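PKS_KS domain-containing protein (Photorhabdus luminescens subsp. laumondii, PDB 6SMO) probably works as a beta-ketoacyl-[acyl-carrier-protein] synthase-like subunit of the thiolase superfamily, and holds a polyketide-like pentaoxo-dodecanal chain in its pocket. Local coordinates at residues A284-Y296 against A307-I321. Numbering follows the deposited sequence.
Sequences AELAGYASVNNAY and AMARCIDMALKDAQI
Val292 and Ala290, on strand 284-293, face helix 306-319 across the C-terminal half of a thiolase-type ketosynthase fold, where the helix lies on the central mixed sheet. The segment axes approach to 6.0 Å at 139°, so the two elements run roughly antiparallel. Val292 can be traced outward. Its CB lies 3.9 Å from Arg310 NH2, and CG1, anti to the carbonyl carbon, passes over one face of that guanidinium and reaches Met314 CE. The other branch, CG2, turns to the helix backbone, 3.5 Å from Ala307 O, and to Cys311 CB. Two residues earlier in the strand, Ala290 CB sits against the main chain itself, 3.4 Å from Ala315 N, and also meets Ala315 CB, methyl against methyl. Cys311 extends SG anti to its backbone N, bringing it 3.3 Å from Ala290 O.

At the far end Gly288 and Ala319 bring their CA atoms to 4.0 Å; Gly288 itself belongs to a classic beta bulge, in which it and Ala287 both face Val436. A Schellman motif ends the helix there: Gln320, at C-prime, has positive phi, and Ile321 N bonds back to Leu316 O. Asp318 OD2 also forms a salt bridge with Arg206, which would favour a charged carboxylate. Across the contact, Tyr289 N donates to Asp318 OD2 at 2.9 Å and 168°, meeting the oxygen on its anti side, 28° out of the carboxylate plane.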
ATOM      1  N   ALA B 284       5.531 -19.712 -16.446  1.00 38.30           N
ATOM      2  CA  ALA B 284       4.271 -19.213 -17.046  1.00 38.77           C
ATOM      3  C   ALA B 284       4.460 -17.782 -17.565  1.00 39.29           C
ATOM      4  O   ALA B 284       5.428 -17.115 -17.146  1.00 39.93           O
ATOM      5  CB  ALA B 284       3.161 -19.283 -16.026  1.00 38.65           C
ATOM      6  N   GLU B 285       3.559 -17.345 -18.450  1.00 39.52           N
ATOM      7  CA  GLU B 285       3.501 -15.966 -19.003  1.00 39.14           C
ATOM      8  C   GLU B 285       2.547 -15.131 -18.142  1.00 38.09           C
ATOM      9  O   GLU B 285       1.391 -15.563 -17.967  1.00 37.61           O
ATOM     10  CB  GLU B 285       3.036 -16.000 -20.461  1.00 40.12           C
ATOM     11  CG  GLU B 285       3.113 -14.655 -21.165  1.00 40.64           C
ATOM     12  CD  GLU B 285       2.344 -14.579 -22.473  1.00 41.36           C
ATOM     13  OE1 GLU B 285       2.219 -15.621 -23.150  1.00 42.53           O
ATOM     14  OE2 GLU B 285       1.868 -13.477 -22.811  1.00 41.19           O
ATOM     15  N   LEU B 286       3.021 -13.996 -17.619  1.00 36.90           N
ATOM     16  CA  LEU B 286       2.193 -12.980 -16.915  1.00 36.21           C
ATOM     17  C   LEU B 286       1.610 -12.038 -17.976  1.00 35.31           C
ATOM     18  O   LEU B 286       2.304 -11.081 -18.370  1.00 35.79           O
ATOM     19  CB  LEU B 286       3.062 -12.242 -15.888  1.00 36.51           C
ATOM     20  CG  LEU B 286       2.322 -11.665 -14.681  1.00 36.95           C
ATOM     21  CD1 LEU B 286       3.254 -11.529 -13.486  1.00 37.23           C
ATOM     22  CD2 LEU B 286       1.687 -10.323 -15.013  1.00 37.34           C
ATOM     23  N   ALA B 287       0.386 -12.323 -18.432  1.00 34.51           N
ATOM     24  CA  ALA B 287      -0.216 -11.785 -19.676  1.00 34.48           C
ATOM     25  C   ALA B 287      -0.765 -10.369 -19.455  1.00 34.20           C
ATOM     26  O   ALA B 287      -0.470  -9.494 -20.293  1.00 34.38           O
ATOM     27  CB  ALA B 287      -1.294 -12.717 -20.172  1.00 34.60           C
ATOM     28  N   GLY B 288      -1.545 -10.157 -18.390  1.00 33.63           N
ATOM     29  CA  GLY B 288      -2.236  -8.877 -18.130  1.00 33.53           C
ATOM     30  C   GLY B 288      -2.418  -8.588 -16.650  1.00 33.18           C
ATOM     31  O   GLY B 288      -2.305  -9.527 -15.838  1.00 33.06           O
ATOM     32  N   TYR B 289      -2.704  -7.323 -16.326  1.00 33.06           N
ATOM     33  CA  TYR B 289      -2.936  -6.800 -14.955  1.00 32.98           C
ATOM     34  C   TYR B 289      -3.985  -5.683 -15.010  1.00 32.93           C
ATOM     35  O   TYR B 289      -4.019  -4.933 -16.005  1.00 33.55           O
ATOM     36  CB  TYR B 289      -1.626  -6.292 -14.347  1.00 33.26           C
ATOM     37  CG  TYR B 289      -1.786  -5.435 -13.115  1.00 33.55           C
ATOM     38  CD1 TYR B 289      -2.097  -5.996 -11.888  1.00 33.36           C
ATOM     39  CD2 TYR B 289      -1.628  -4.058 -13.173  1.00 33.92           C
ATOM     40  CE1 TYR B 289      -2.248  -5.218 -10.751  1.00 33.51           C
ATOM     41  CE2 TYR B 289      -1.772  -3.264 -12.046  1.00 34.04           C
ATOM     42  CZ  TYR B 289      -2.085  -3.846 -10.831  1.00 33.82           C
ATOM     43  OH  TYR B 289      -2.230  -3.074  -9.714  1.00 33.77           O
ATOM     44  N   ALA B 290      -4.811  -5.584 -13.965  1.00 32.22           N
ATOM     45  CA  ALA B 290      -5.817  -4.514 -13.766  1.00 32.12           C
ATOM     46  C   ALA B 290      -6.091  -4.348 -12.268  1.00 31.86           C
ATOM     47  O   ALA B 290      -5.932  -5.337 -11.523  1.00 31.52           O
ATOM     48  CB  ALA B 290      -7.079  -4.839 -14.527  1.00 32.13           C
ATOM     49  N   SER B 291      -6.480  -3.140 -11.851  1.00 31.87           N
ATOM     50  CA  SER B 291      -6.794  -2.784 -10.444  1.00 31.91           C
ATOM     51  C   SER B 291      -7.863  -1.686 -10.409  1.00 32.61           C
ATOM     52  O   SER B 291      -7.783  -0.754 -11.234  1.00 32.32           O
ATOM     53  CB  SER B 291      -5.552  -2.366  -9.704  1.00 31.55           C
ATOM     54  OG  SER B 291      -5.805  -2.262  -8.311  1.00 31.23           O
ATOM     55  N   VAL B 292      -8.824  -1.805  -9.487  1.00 33.32           N
ATOM     56  CA  VAL B 292      -9.968  -0.861  -9.317  1.00 34.35           C
ATOM     57  C   VAL B 292     -10.169  -0.586  -7.824  1.00 34.91           C
ATOM     58  O   VAL B 292      -9.460  -1.207  -7.004  1.00 34.73           O
ATOM     59  CB  VAL B 292     -11.257  -1.419  -9.954  1.00 34.66           C
ATOM     60  CG1 VAL B 292     -11.100  -1.647 -11.448  1.00 34.79           C
ATOM     61  CG2 VAL B 292     -11.727  -2.693  -9.266  1.00 34.66           C
ATOM     62  N   ASN B 293     -11.105   0.312  -7.502  1.00 36.20           N
ATOM     63  CA  ASN B 293     -11.577   0.596  -6.120  1.00 37.27           C
ATOM     64  C   ASN B 293     -13.059   0.217  -6.023  1.00 38.52           C
ATOM     65  O   ASN B 293     -13.762   0.302  -7.051  1.00 38.81           O
ATOM     66  CB  ASN B 293     -11.355   2.059  -5.725  1.00 37.46           C
ATOM     67  CG  ASN B 293      -9.911   2.497  -5.835  1.00 37.70           C
ATOM     68  OD1 ASN B 293      -9.003   1.770  -5.435  1.00 38.09           O
ATOM     69  ND2 ASN B 293      -9.687   3.687  -6.368  1.00 37.70           N
ATOM     70  N   ASN B 294     -13.505  -0.187  -4.830  1.00 40.04           N
ATOM     71  CA  ASN B 294     -14.922  -0.521  -4.522  1.00 41.26           C
ATOM     72  C   ASN B 294     -15.753   0.765  -4.481  1.00 41.49           C
ATOM     73  O   ASN B 294     -16.851   0.773  -5.071  1.00 41.80           O
ATOM     74  CB  ASN B 294     -15.067  -1.261  -3.189  1.00 41.98           C
ATOM     75  CG  ASN B 294     -14.868  -2.756  -3.307  1.00 42.61           C
ATOM     76  OD1 ASN B 294     -15.455  -3.395  -4.178  1.00 44.14           O
ATOM     77  ND2 ASN B 294     -14.062  -3.323  -2.424  1.00 42.95           N
ATOM     78  N   ALA B 295     -15.238   1.796  -3.800  1.00 41.69           N
ATOM     79  CA  ALA B 295     -15.957   3.041  -3.437  1.00 41.80           C
ATOM     80  C   ALA B 295     -17.196   2.676  -2.607  1.00 42.28           C
ATOM     81  O   ALA B 295     -18.266   3.276  -2.836  1.00 42.89           O
ATOM     82  CB  ALA B 295     -16.314   3.820  -4.681  1.00 41.99           C
ATOM     83  N   TYR B 296     -17.038   1.727  -1.675  1.00 42.18           N
ATOM     84  CA  TYR B 296     -18.128   1.121  -0.864  1.00 41.80           C
ATOM     85  C   TYR B 296     -17.797   1.262   0.628  1.00 41.24           C
ATOM     86  O   TYR B 296     -18.523   1.991   1.333  1.00 41.14           O
ATOM     87  CB  TYR B 296     -18.333  -0.340  -1.274  1.00 41.77           C
ATOM     88  CG  TYR B 296     -19.385  -1.083  -0.488  1.00 41.76           C
ATOM     89  CD1 TYR B 296     -20.735  -0.894  -0.743  1.00 42.20           C
ATOM     90  CD2 TYR B 296     -19.033  -1.983   0.504  1.00 41.09           C
ATOM     91  CE1 TYR B 296     -21.707  -1.575  -0.026  1.00 42.58           C
ATOM     92  CE2 TYR B 296     -19.992  -2.672   1.229  1.00 41.27           C
ATOM     93  CZ  TYR B 296     -21.333  -2.468   0.963  1.00 42.23           C
ATOM     94  OH  TYR B 296     -22.281  -3.145   1.674  1.00 42.77           O
ATOM     95  N   ALA B 307     -17.529  -4.618  -8.658  1.00 42.35           N
ATOM     96  CA  ALA B 307     -16.194  -3.982  -8.754  1.00 40.93           C
ATOM     97  C   ALA B 307     -15.146  -5.030  -9.151  1.00 39.42           C
ATOM     98  O   ALA B 307     -14.405  -4.783 -10.122  1.00 39.11           O
ATOM     99  CB  ALA B 307     -15.838  -3.317  -7.447  1.00 40.92           C
ATOM    100  N   MET B 308     -15.100  -6.154  -8.426  1.00 38.15           N
ATOM    101  CA  MET B 308     -14.166  -7.285  -8.677  1.00 37.19           C
ATOM    102  C   MET B 308     -14.409  -7.847 -10.084  1.00 37.26           C
ATOM    103  O   MET B 308     -13.417  -8.172 -10.763  1.00 37.13           O
ATOM    104  CB  MET B 308     -14.349  -8.395  -7.634  1.00 36.77           C
ATOM    105  CG  MET B 308     -13.526  -9.647  -7.905  1.00 36.18           C
ATOM    106  SD  MET B 308     -11.751  -9.322  -8.074  1.00 35.61           S
ATOM    107  CE  MET B 308     -11.186  -9.677  -6.411  1.00 35.76           C
ATOM    108  N   ALA B 309     -15.676  -7.951 -10.500  1.00 37.79           N
ATOM    109  CA  ALA B 309     -16.102  -8.445 -11.832  1.00 38.05           C
ATOM    110  C   ALA B 309     -15.559  -7.524 -12.931  1.00 38.09           C
ATOM    111  O   ALA B 309     -15.130  -8.049 -13.977  1.00 38.37           O
ATOM    112  CB  ALA B 309     -17.607  -8.550 -11.895  1.00 38.31           C
ATOM    113  N   ARG B 310     -15.577  -6.206 -12.701  1.00 38.24           N
ATOM    114  CA  ARG B 310     -15.069  -5.183 -13.657  1.00 38.77           C
ATOM    115  C   ARG B 310     -13.541  -5.292 -13.749  1.00 38.56           C
ATOM    116  O   ARG B 310     -13.009  -5.116 -14.861  1.00 38.87           O
ATOM    117  CB  ARG B 310     -15.498  -3.770 -13.243  1.00 39.20           C
ATOM    118  CG  ARG B 310     -15.571  -2.790 -14.405  1.00 40.08           C
ATOM    119  CD  ARG B 310     -16.026  -1.395 -14.014  1.00 40.81           C
ATOM    120  NE  ARG B 310     -14.910  -0.473 -13.824  1.00 41.04           N
ATOM    121  CZ  ARG B 310     -14.335  -0.175 -12.659  1.00 41.28           C
ATOM    122  NH1 ARG B 310     -13.328   0.683 -12.627  1.00 41.36           N
ATOM    123  NH2 ARG B 310     -14.758  -0.722 -11.531  1.00 41.81           N
ATOM    124  N   CYS B 311     -12.874  -5.577 -12.625  1.00 38.26           N
ATOM    125  CA  CYS B 311     -11.395  -5.727 -12.514  1.00 38.26           C
ATOM    126  C   CYS B 311     -10.926  -6.945 -13.322  1.00 38.78           C
ATOM    127  O   CYS B 311      -9.893  -6.828 -14.009  1.00 38.97           O
ATOM    128  CB  CYS B 311     -10.959  -5.867 -11.060  1.00 37.73           C
ATOM    129  SG  CYS B 311      -9.184  -5.604 -10.816  1.00 37.17           S
ATOM    130  N   ILE B 312     -11.656  -8.063 -13.234  1.00 39.62           N
ATOM    131  CA  ILE B 312     -11.393  -9.315 -14.008  1.00 40.42           C
ATOM    132  C   ILE B 312     -11.526  -9.002 -15.504  1.00 41.06           C
ATOM    133  O   ILE B 312     -10.673  -9.474 -16.283  1.00 41.38           O
ATOM    134  CB  ILE B 312     -12.341 -10.456 -13.579  1.00 40.31           C
ATOM    135  CG1 ILE B 312     -12.112 -10.884 -12.127  1.00 40.34           C
ATOM    136  CG2 ILE B 312     -12.225 -11.642 -14.526  1.00 40.22           C
ATOM    137  CD1 ILE B 312     -13.291 -11.596 -11.502  1.00 40.31           C
ATOM    138  N   ASP B 313     -12.560  -8.241 -15.877  1.00 42.14           N
ATOM    139  CA  ASP B 313     -12.891  -7.883 -17.283  1.00 43.00           C
ATOM    140  C   ASP B 313     -11.758  -7.039 -17.879  1.00 42.86           C
ATOM    141  O   ASP B 313     -11.368  -7.311 -19.033  1.00 43.66           O
ATOM    142  CB  ASP B 313     -14.231  -7.146 -17.366  1.00 44.49           C
ATOM    143  CG  ASP B 313     -14.777  -7.026 -18.778  1.00 45.80           C
ATOM    144  OD1 ASP B 313     -14.930  -8.073 -19.437  1.00 47.88           O
ATOM    145  OD2 ASP B 313     -15.039  -5.885 -19.210  1.00 47.76           O
ATOM    146  N   MET B 314     -11.251  -6.056 -17.125  1.00 42.00           N
ATOM    147  CA  MET B 314     -10.201  -5.106 -17.585  1.00 41.83           C
ATOM    148  C   MET B 314      -8.844  -5.820 -17.660  1.00 39.98           C
ATOM    149  O   MET B 314      -8.037  -5.441 -18.530  1.00 40.18           O
ATOM    150  CB  MET B 314     -10.096  -3.891 -16.658  1.00 42.78           C
ATOM    151  CG  MET B 314     -11.260  -2.925 -16.803  1.00 44.04           C
ATOM    152  SD  MET B 314     -10.815  -1.211 -16.426  1.00 45.92           S
ATOM    153  CE  MET B 314     -10.363  -1.358 -14.699  1.00 45.19           C
ATOM    154  N   ALA B 315      -8.608  -6.808 -16.791  1.00 38.36           N
ATOM    155  CA  ALA B 315      -7.381  -7.641 -16.768  1.00 37.50           C
ATOM    156  C   ALA B 315      -7.307  -8.499 -18.039  1.00 37.06           C
ATOM    157  O   ALA B 315      -6.191  -8.675 -18.566  1.00 36.28           O
ATOM    158  CB  ALA B 315      -7.356  -8.495 -15.523  1.00 37.20           C
ATOM    159  N   LEU B 316      -8.451  -9.011 -18.508  1.00 37.02           N
ATOM    160  CA  LEU B 316      -8.552  -9.870 -19.722  1.00 37.52           C
ATOM    161  C   LEU B 316      -8.373  -9.014 -20.983  1.00 37.89           C
ATOM    162  O   LEU B 316      -7.715  -9.499 -21.925  1.00 37.43           O
ATOM    163  CB  LEU B 316      -9.901 -10.595 -19.722  1.00 37.58           C
ATOM    164  CG  LEU B 316     -10.008 -11.771 -18.752  1.00 37.52           C
ATOM    165  CD1 LEU B 316     -11.461 -12.111 -18.461  1.00 37.56           C
ATOM    166  CD2 LEU B 316      -9.274 -12.990 -19.292  1.00 37.66           C
ATOM    167  N   LYS B 317      -8.939  -7.801 -21.003  1.00 38.62           N
ATOM    168  CA  LYS B 317      -8.756  -6.806 -22.098  1.00 39.27           C
ATOM    169  C   LYS B 317      -7.282  -6.386 -22.166  1.00 37.92           C
ATOM    170  O   LYS B 317      -6.779  -6.190 -23.289  1.00 37.61           O
ATOM    171  CB  LYS B 317      -9.651  -5.576 -21.896  1.00 40.82           C
ATOM    172  CG  LYS B 317     -10.905  -5.531 -22.760  1.00 42.60           C
ATOM    173  CD  LYS B 317     -12.036  -6.400 -22.253  1.00 43.95           C
ATOM    174  CE  LYS B 317     -13.290  -6.274 -23.092  1.00 44.90           C
ATOM    175  NZ  LYS B 317     -14.461  -6.887 -22.422  1.00 45.49           N
ATOM    176  N   ASP B 318      -6.628  -6.256 -21.007  1.00 36.99           N
ATOM    177  CA  ASP B 318      -5.199  -5.859 -20.876  1.00 36.30           C
ATOM    178  C   ASP B 318      -4.304  -6.969 -21.444  1.00 36.37           C
ATOM    179  O   ASP B 318      -3.301  -6.635 -22.106  1.00 36.06           O
ATOM    180  CB  ASP B 318      -4.845  -5.558 -19.418  1.00 35.85           C
ATOM    181  CG  ASP B 318      -3.466  -4.948 -19.247  1.00 35.44           C
ATOM    182  OD1 ASP B 318      -3.266  -3.813 -19.721  1.00 35.45           O
ATOM    183  OD2 ASP B 318      -2.597  -5.623 -18.663  1.00 35.27           O
ATOM    184  N   ALA B 319      -4.657  -8.233 -21.189  1.00 36.56           N
ATOM    185  CA  ALA B 319      -3.933  -9.439 -21.659  1.00 36.94           C
ATOM    186  C   ALA B 319      -4.298  -9.750 -23.117  1.00 37.48           C
ATOM    187  O   ALA B 319      -3.549 -10.519 -23.751  1.00 37.19           O
ATOM    188  CB  ALA B 319      -4.249 -10.610 -20.761  1.00 36.88           C
ATOM    189  N   GLN B 320      -5.407  -9.185 -23.616  1.00 38.35           N
ATOM    190  CA  GLN B 320      -5.964  -9.420 -24.977  1.00 39.69           C
ATOM    191  C   GLN B 320      -6.320 -10.906 -25.125  1.00 40.70           C
ATOM    192  O   GLN B 320      -6.017 -11.489 -26.186  1.00 41.48           O
ATOM    193  CB  GLN B 320      -4.982  -8.960 -26.059  1.00 40.05           C
ATOM    194  CG  GLN B 320      -4.678  -7.469 -26.014  1.00 40.11           C
ATOM    195  CD  GLN B 320      -3.651  -7.054 -27.038  1.00 40.34           C
ATOM    196  OE1 GLN B 320      -2.706  -6.327 -26.737  1.00 40.50           O
ATOM    197  NE2 GLN B 320      -3.827  -7.515 -28.266  1.00 40.15           N
ATOM    198  N   ILE B 321      -6.945 -11.483 -24.092  1.00 41.40           N
ATOM    199  CA  ILE B 321      -7.366 -12.914 -24.028  1.00 42.41           C
ATOM    200  C   ILE B 321      -8.875 -12.964 -23.756  1.00 42.98           C
ATOM    201  O   ILE B 321      -9.356 -12.155 -22.937  1.00 42.60           O
ATOM    202  CB  ILE B 321      -6.553 -13.678 -22.960  1.00 42.83           C
ATOM    203  CG1 ILE B 321      -5.072 -13.771 -23.342  1.00 43.26           C
ATOM    204  CG2 ILE B 321      -7.147 -15.055 -22.698  1.00 42.85           C
ATOM    205  CD1 ILE B 321      -4.162 -14.175 -22.205  1.00 43.38           C
TER
HETATM  206  O   HOH W   1     -16.438  -6.120  -5.337  1.00 23.41           O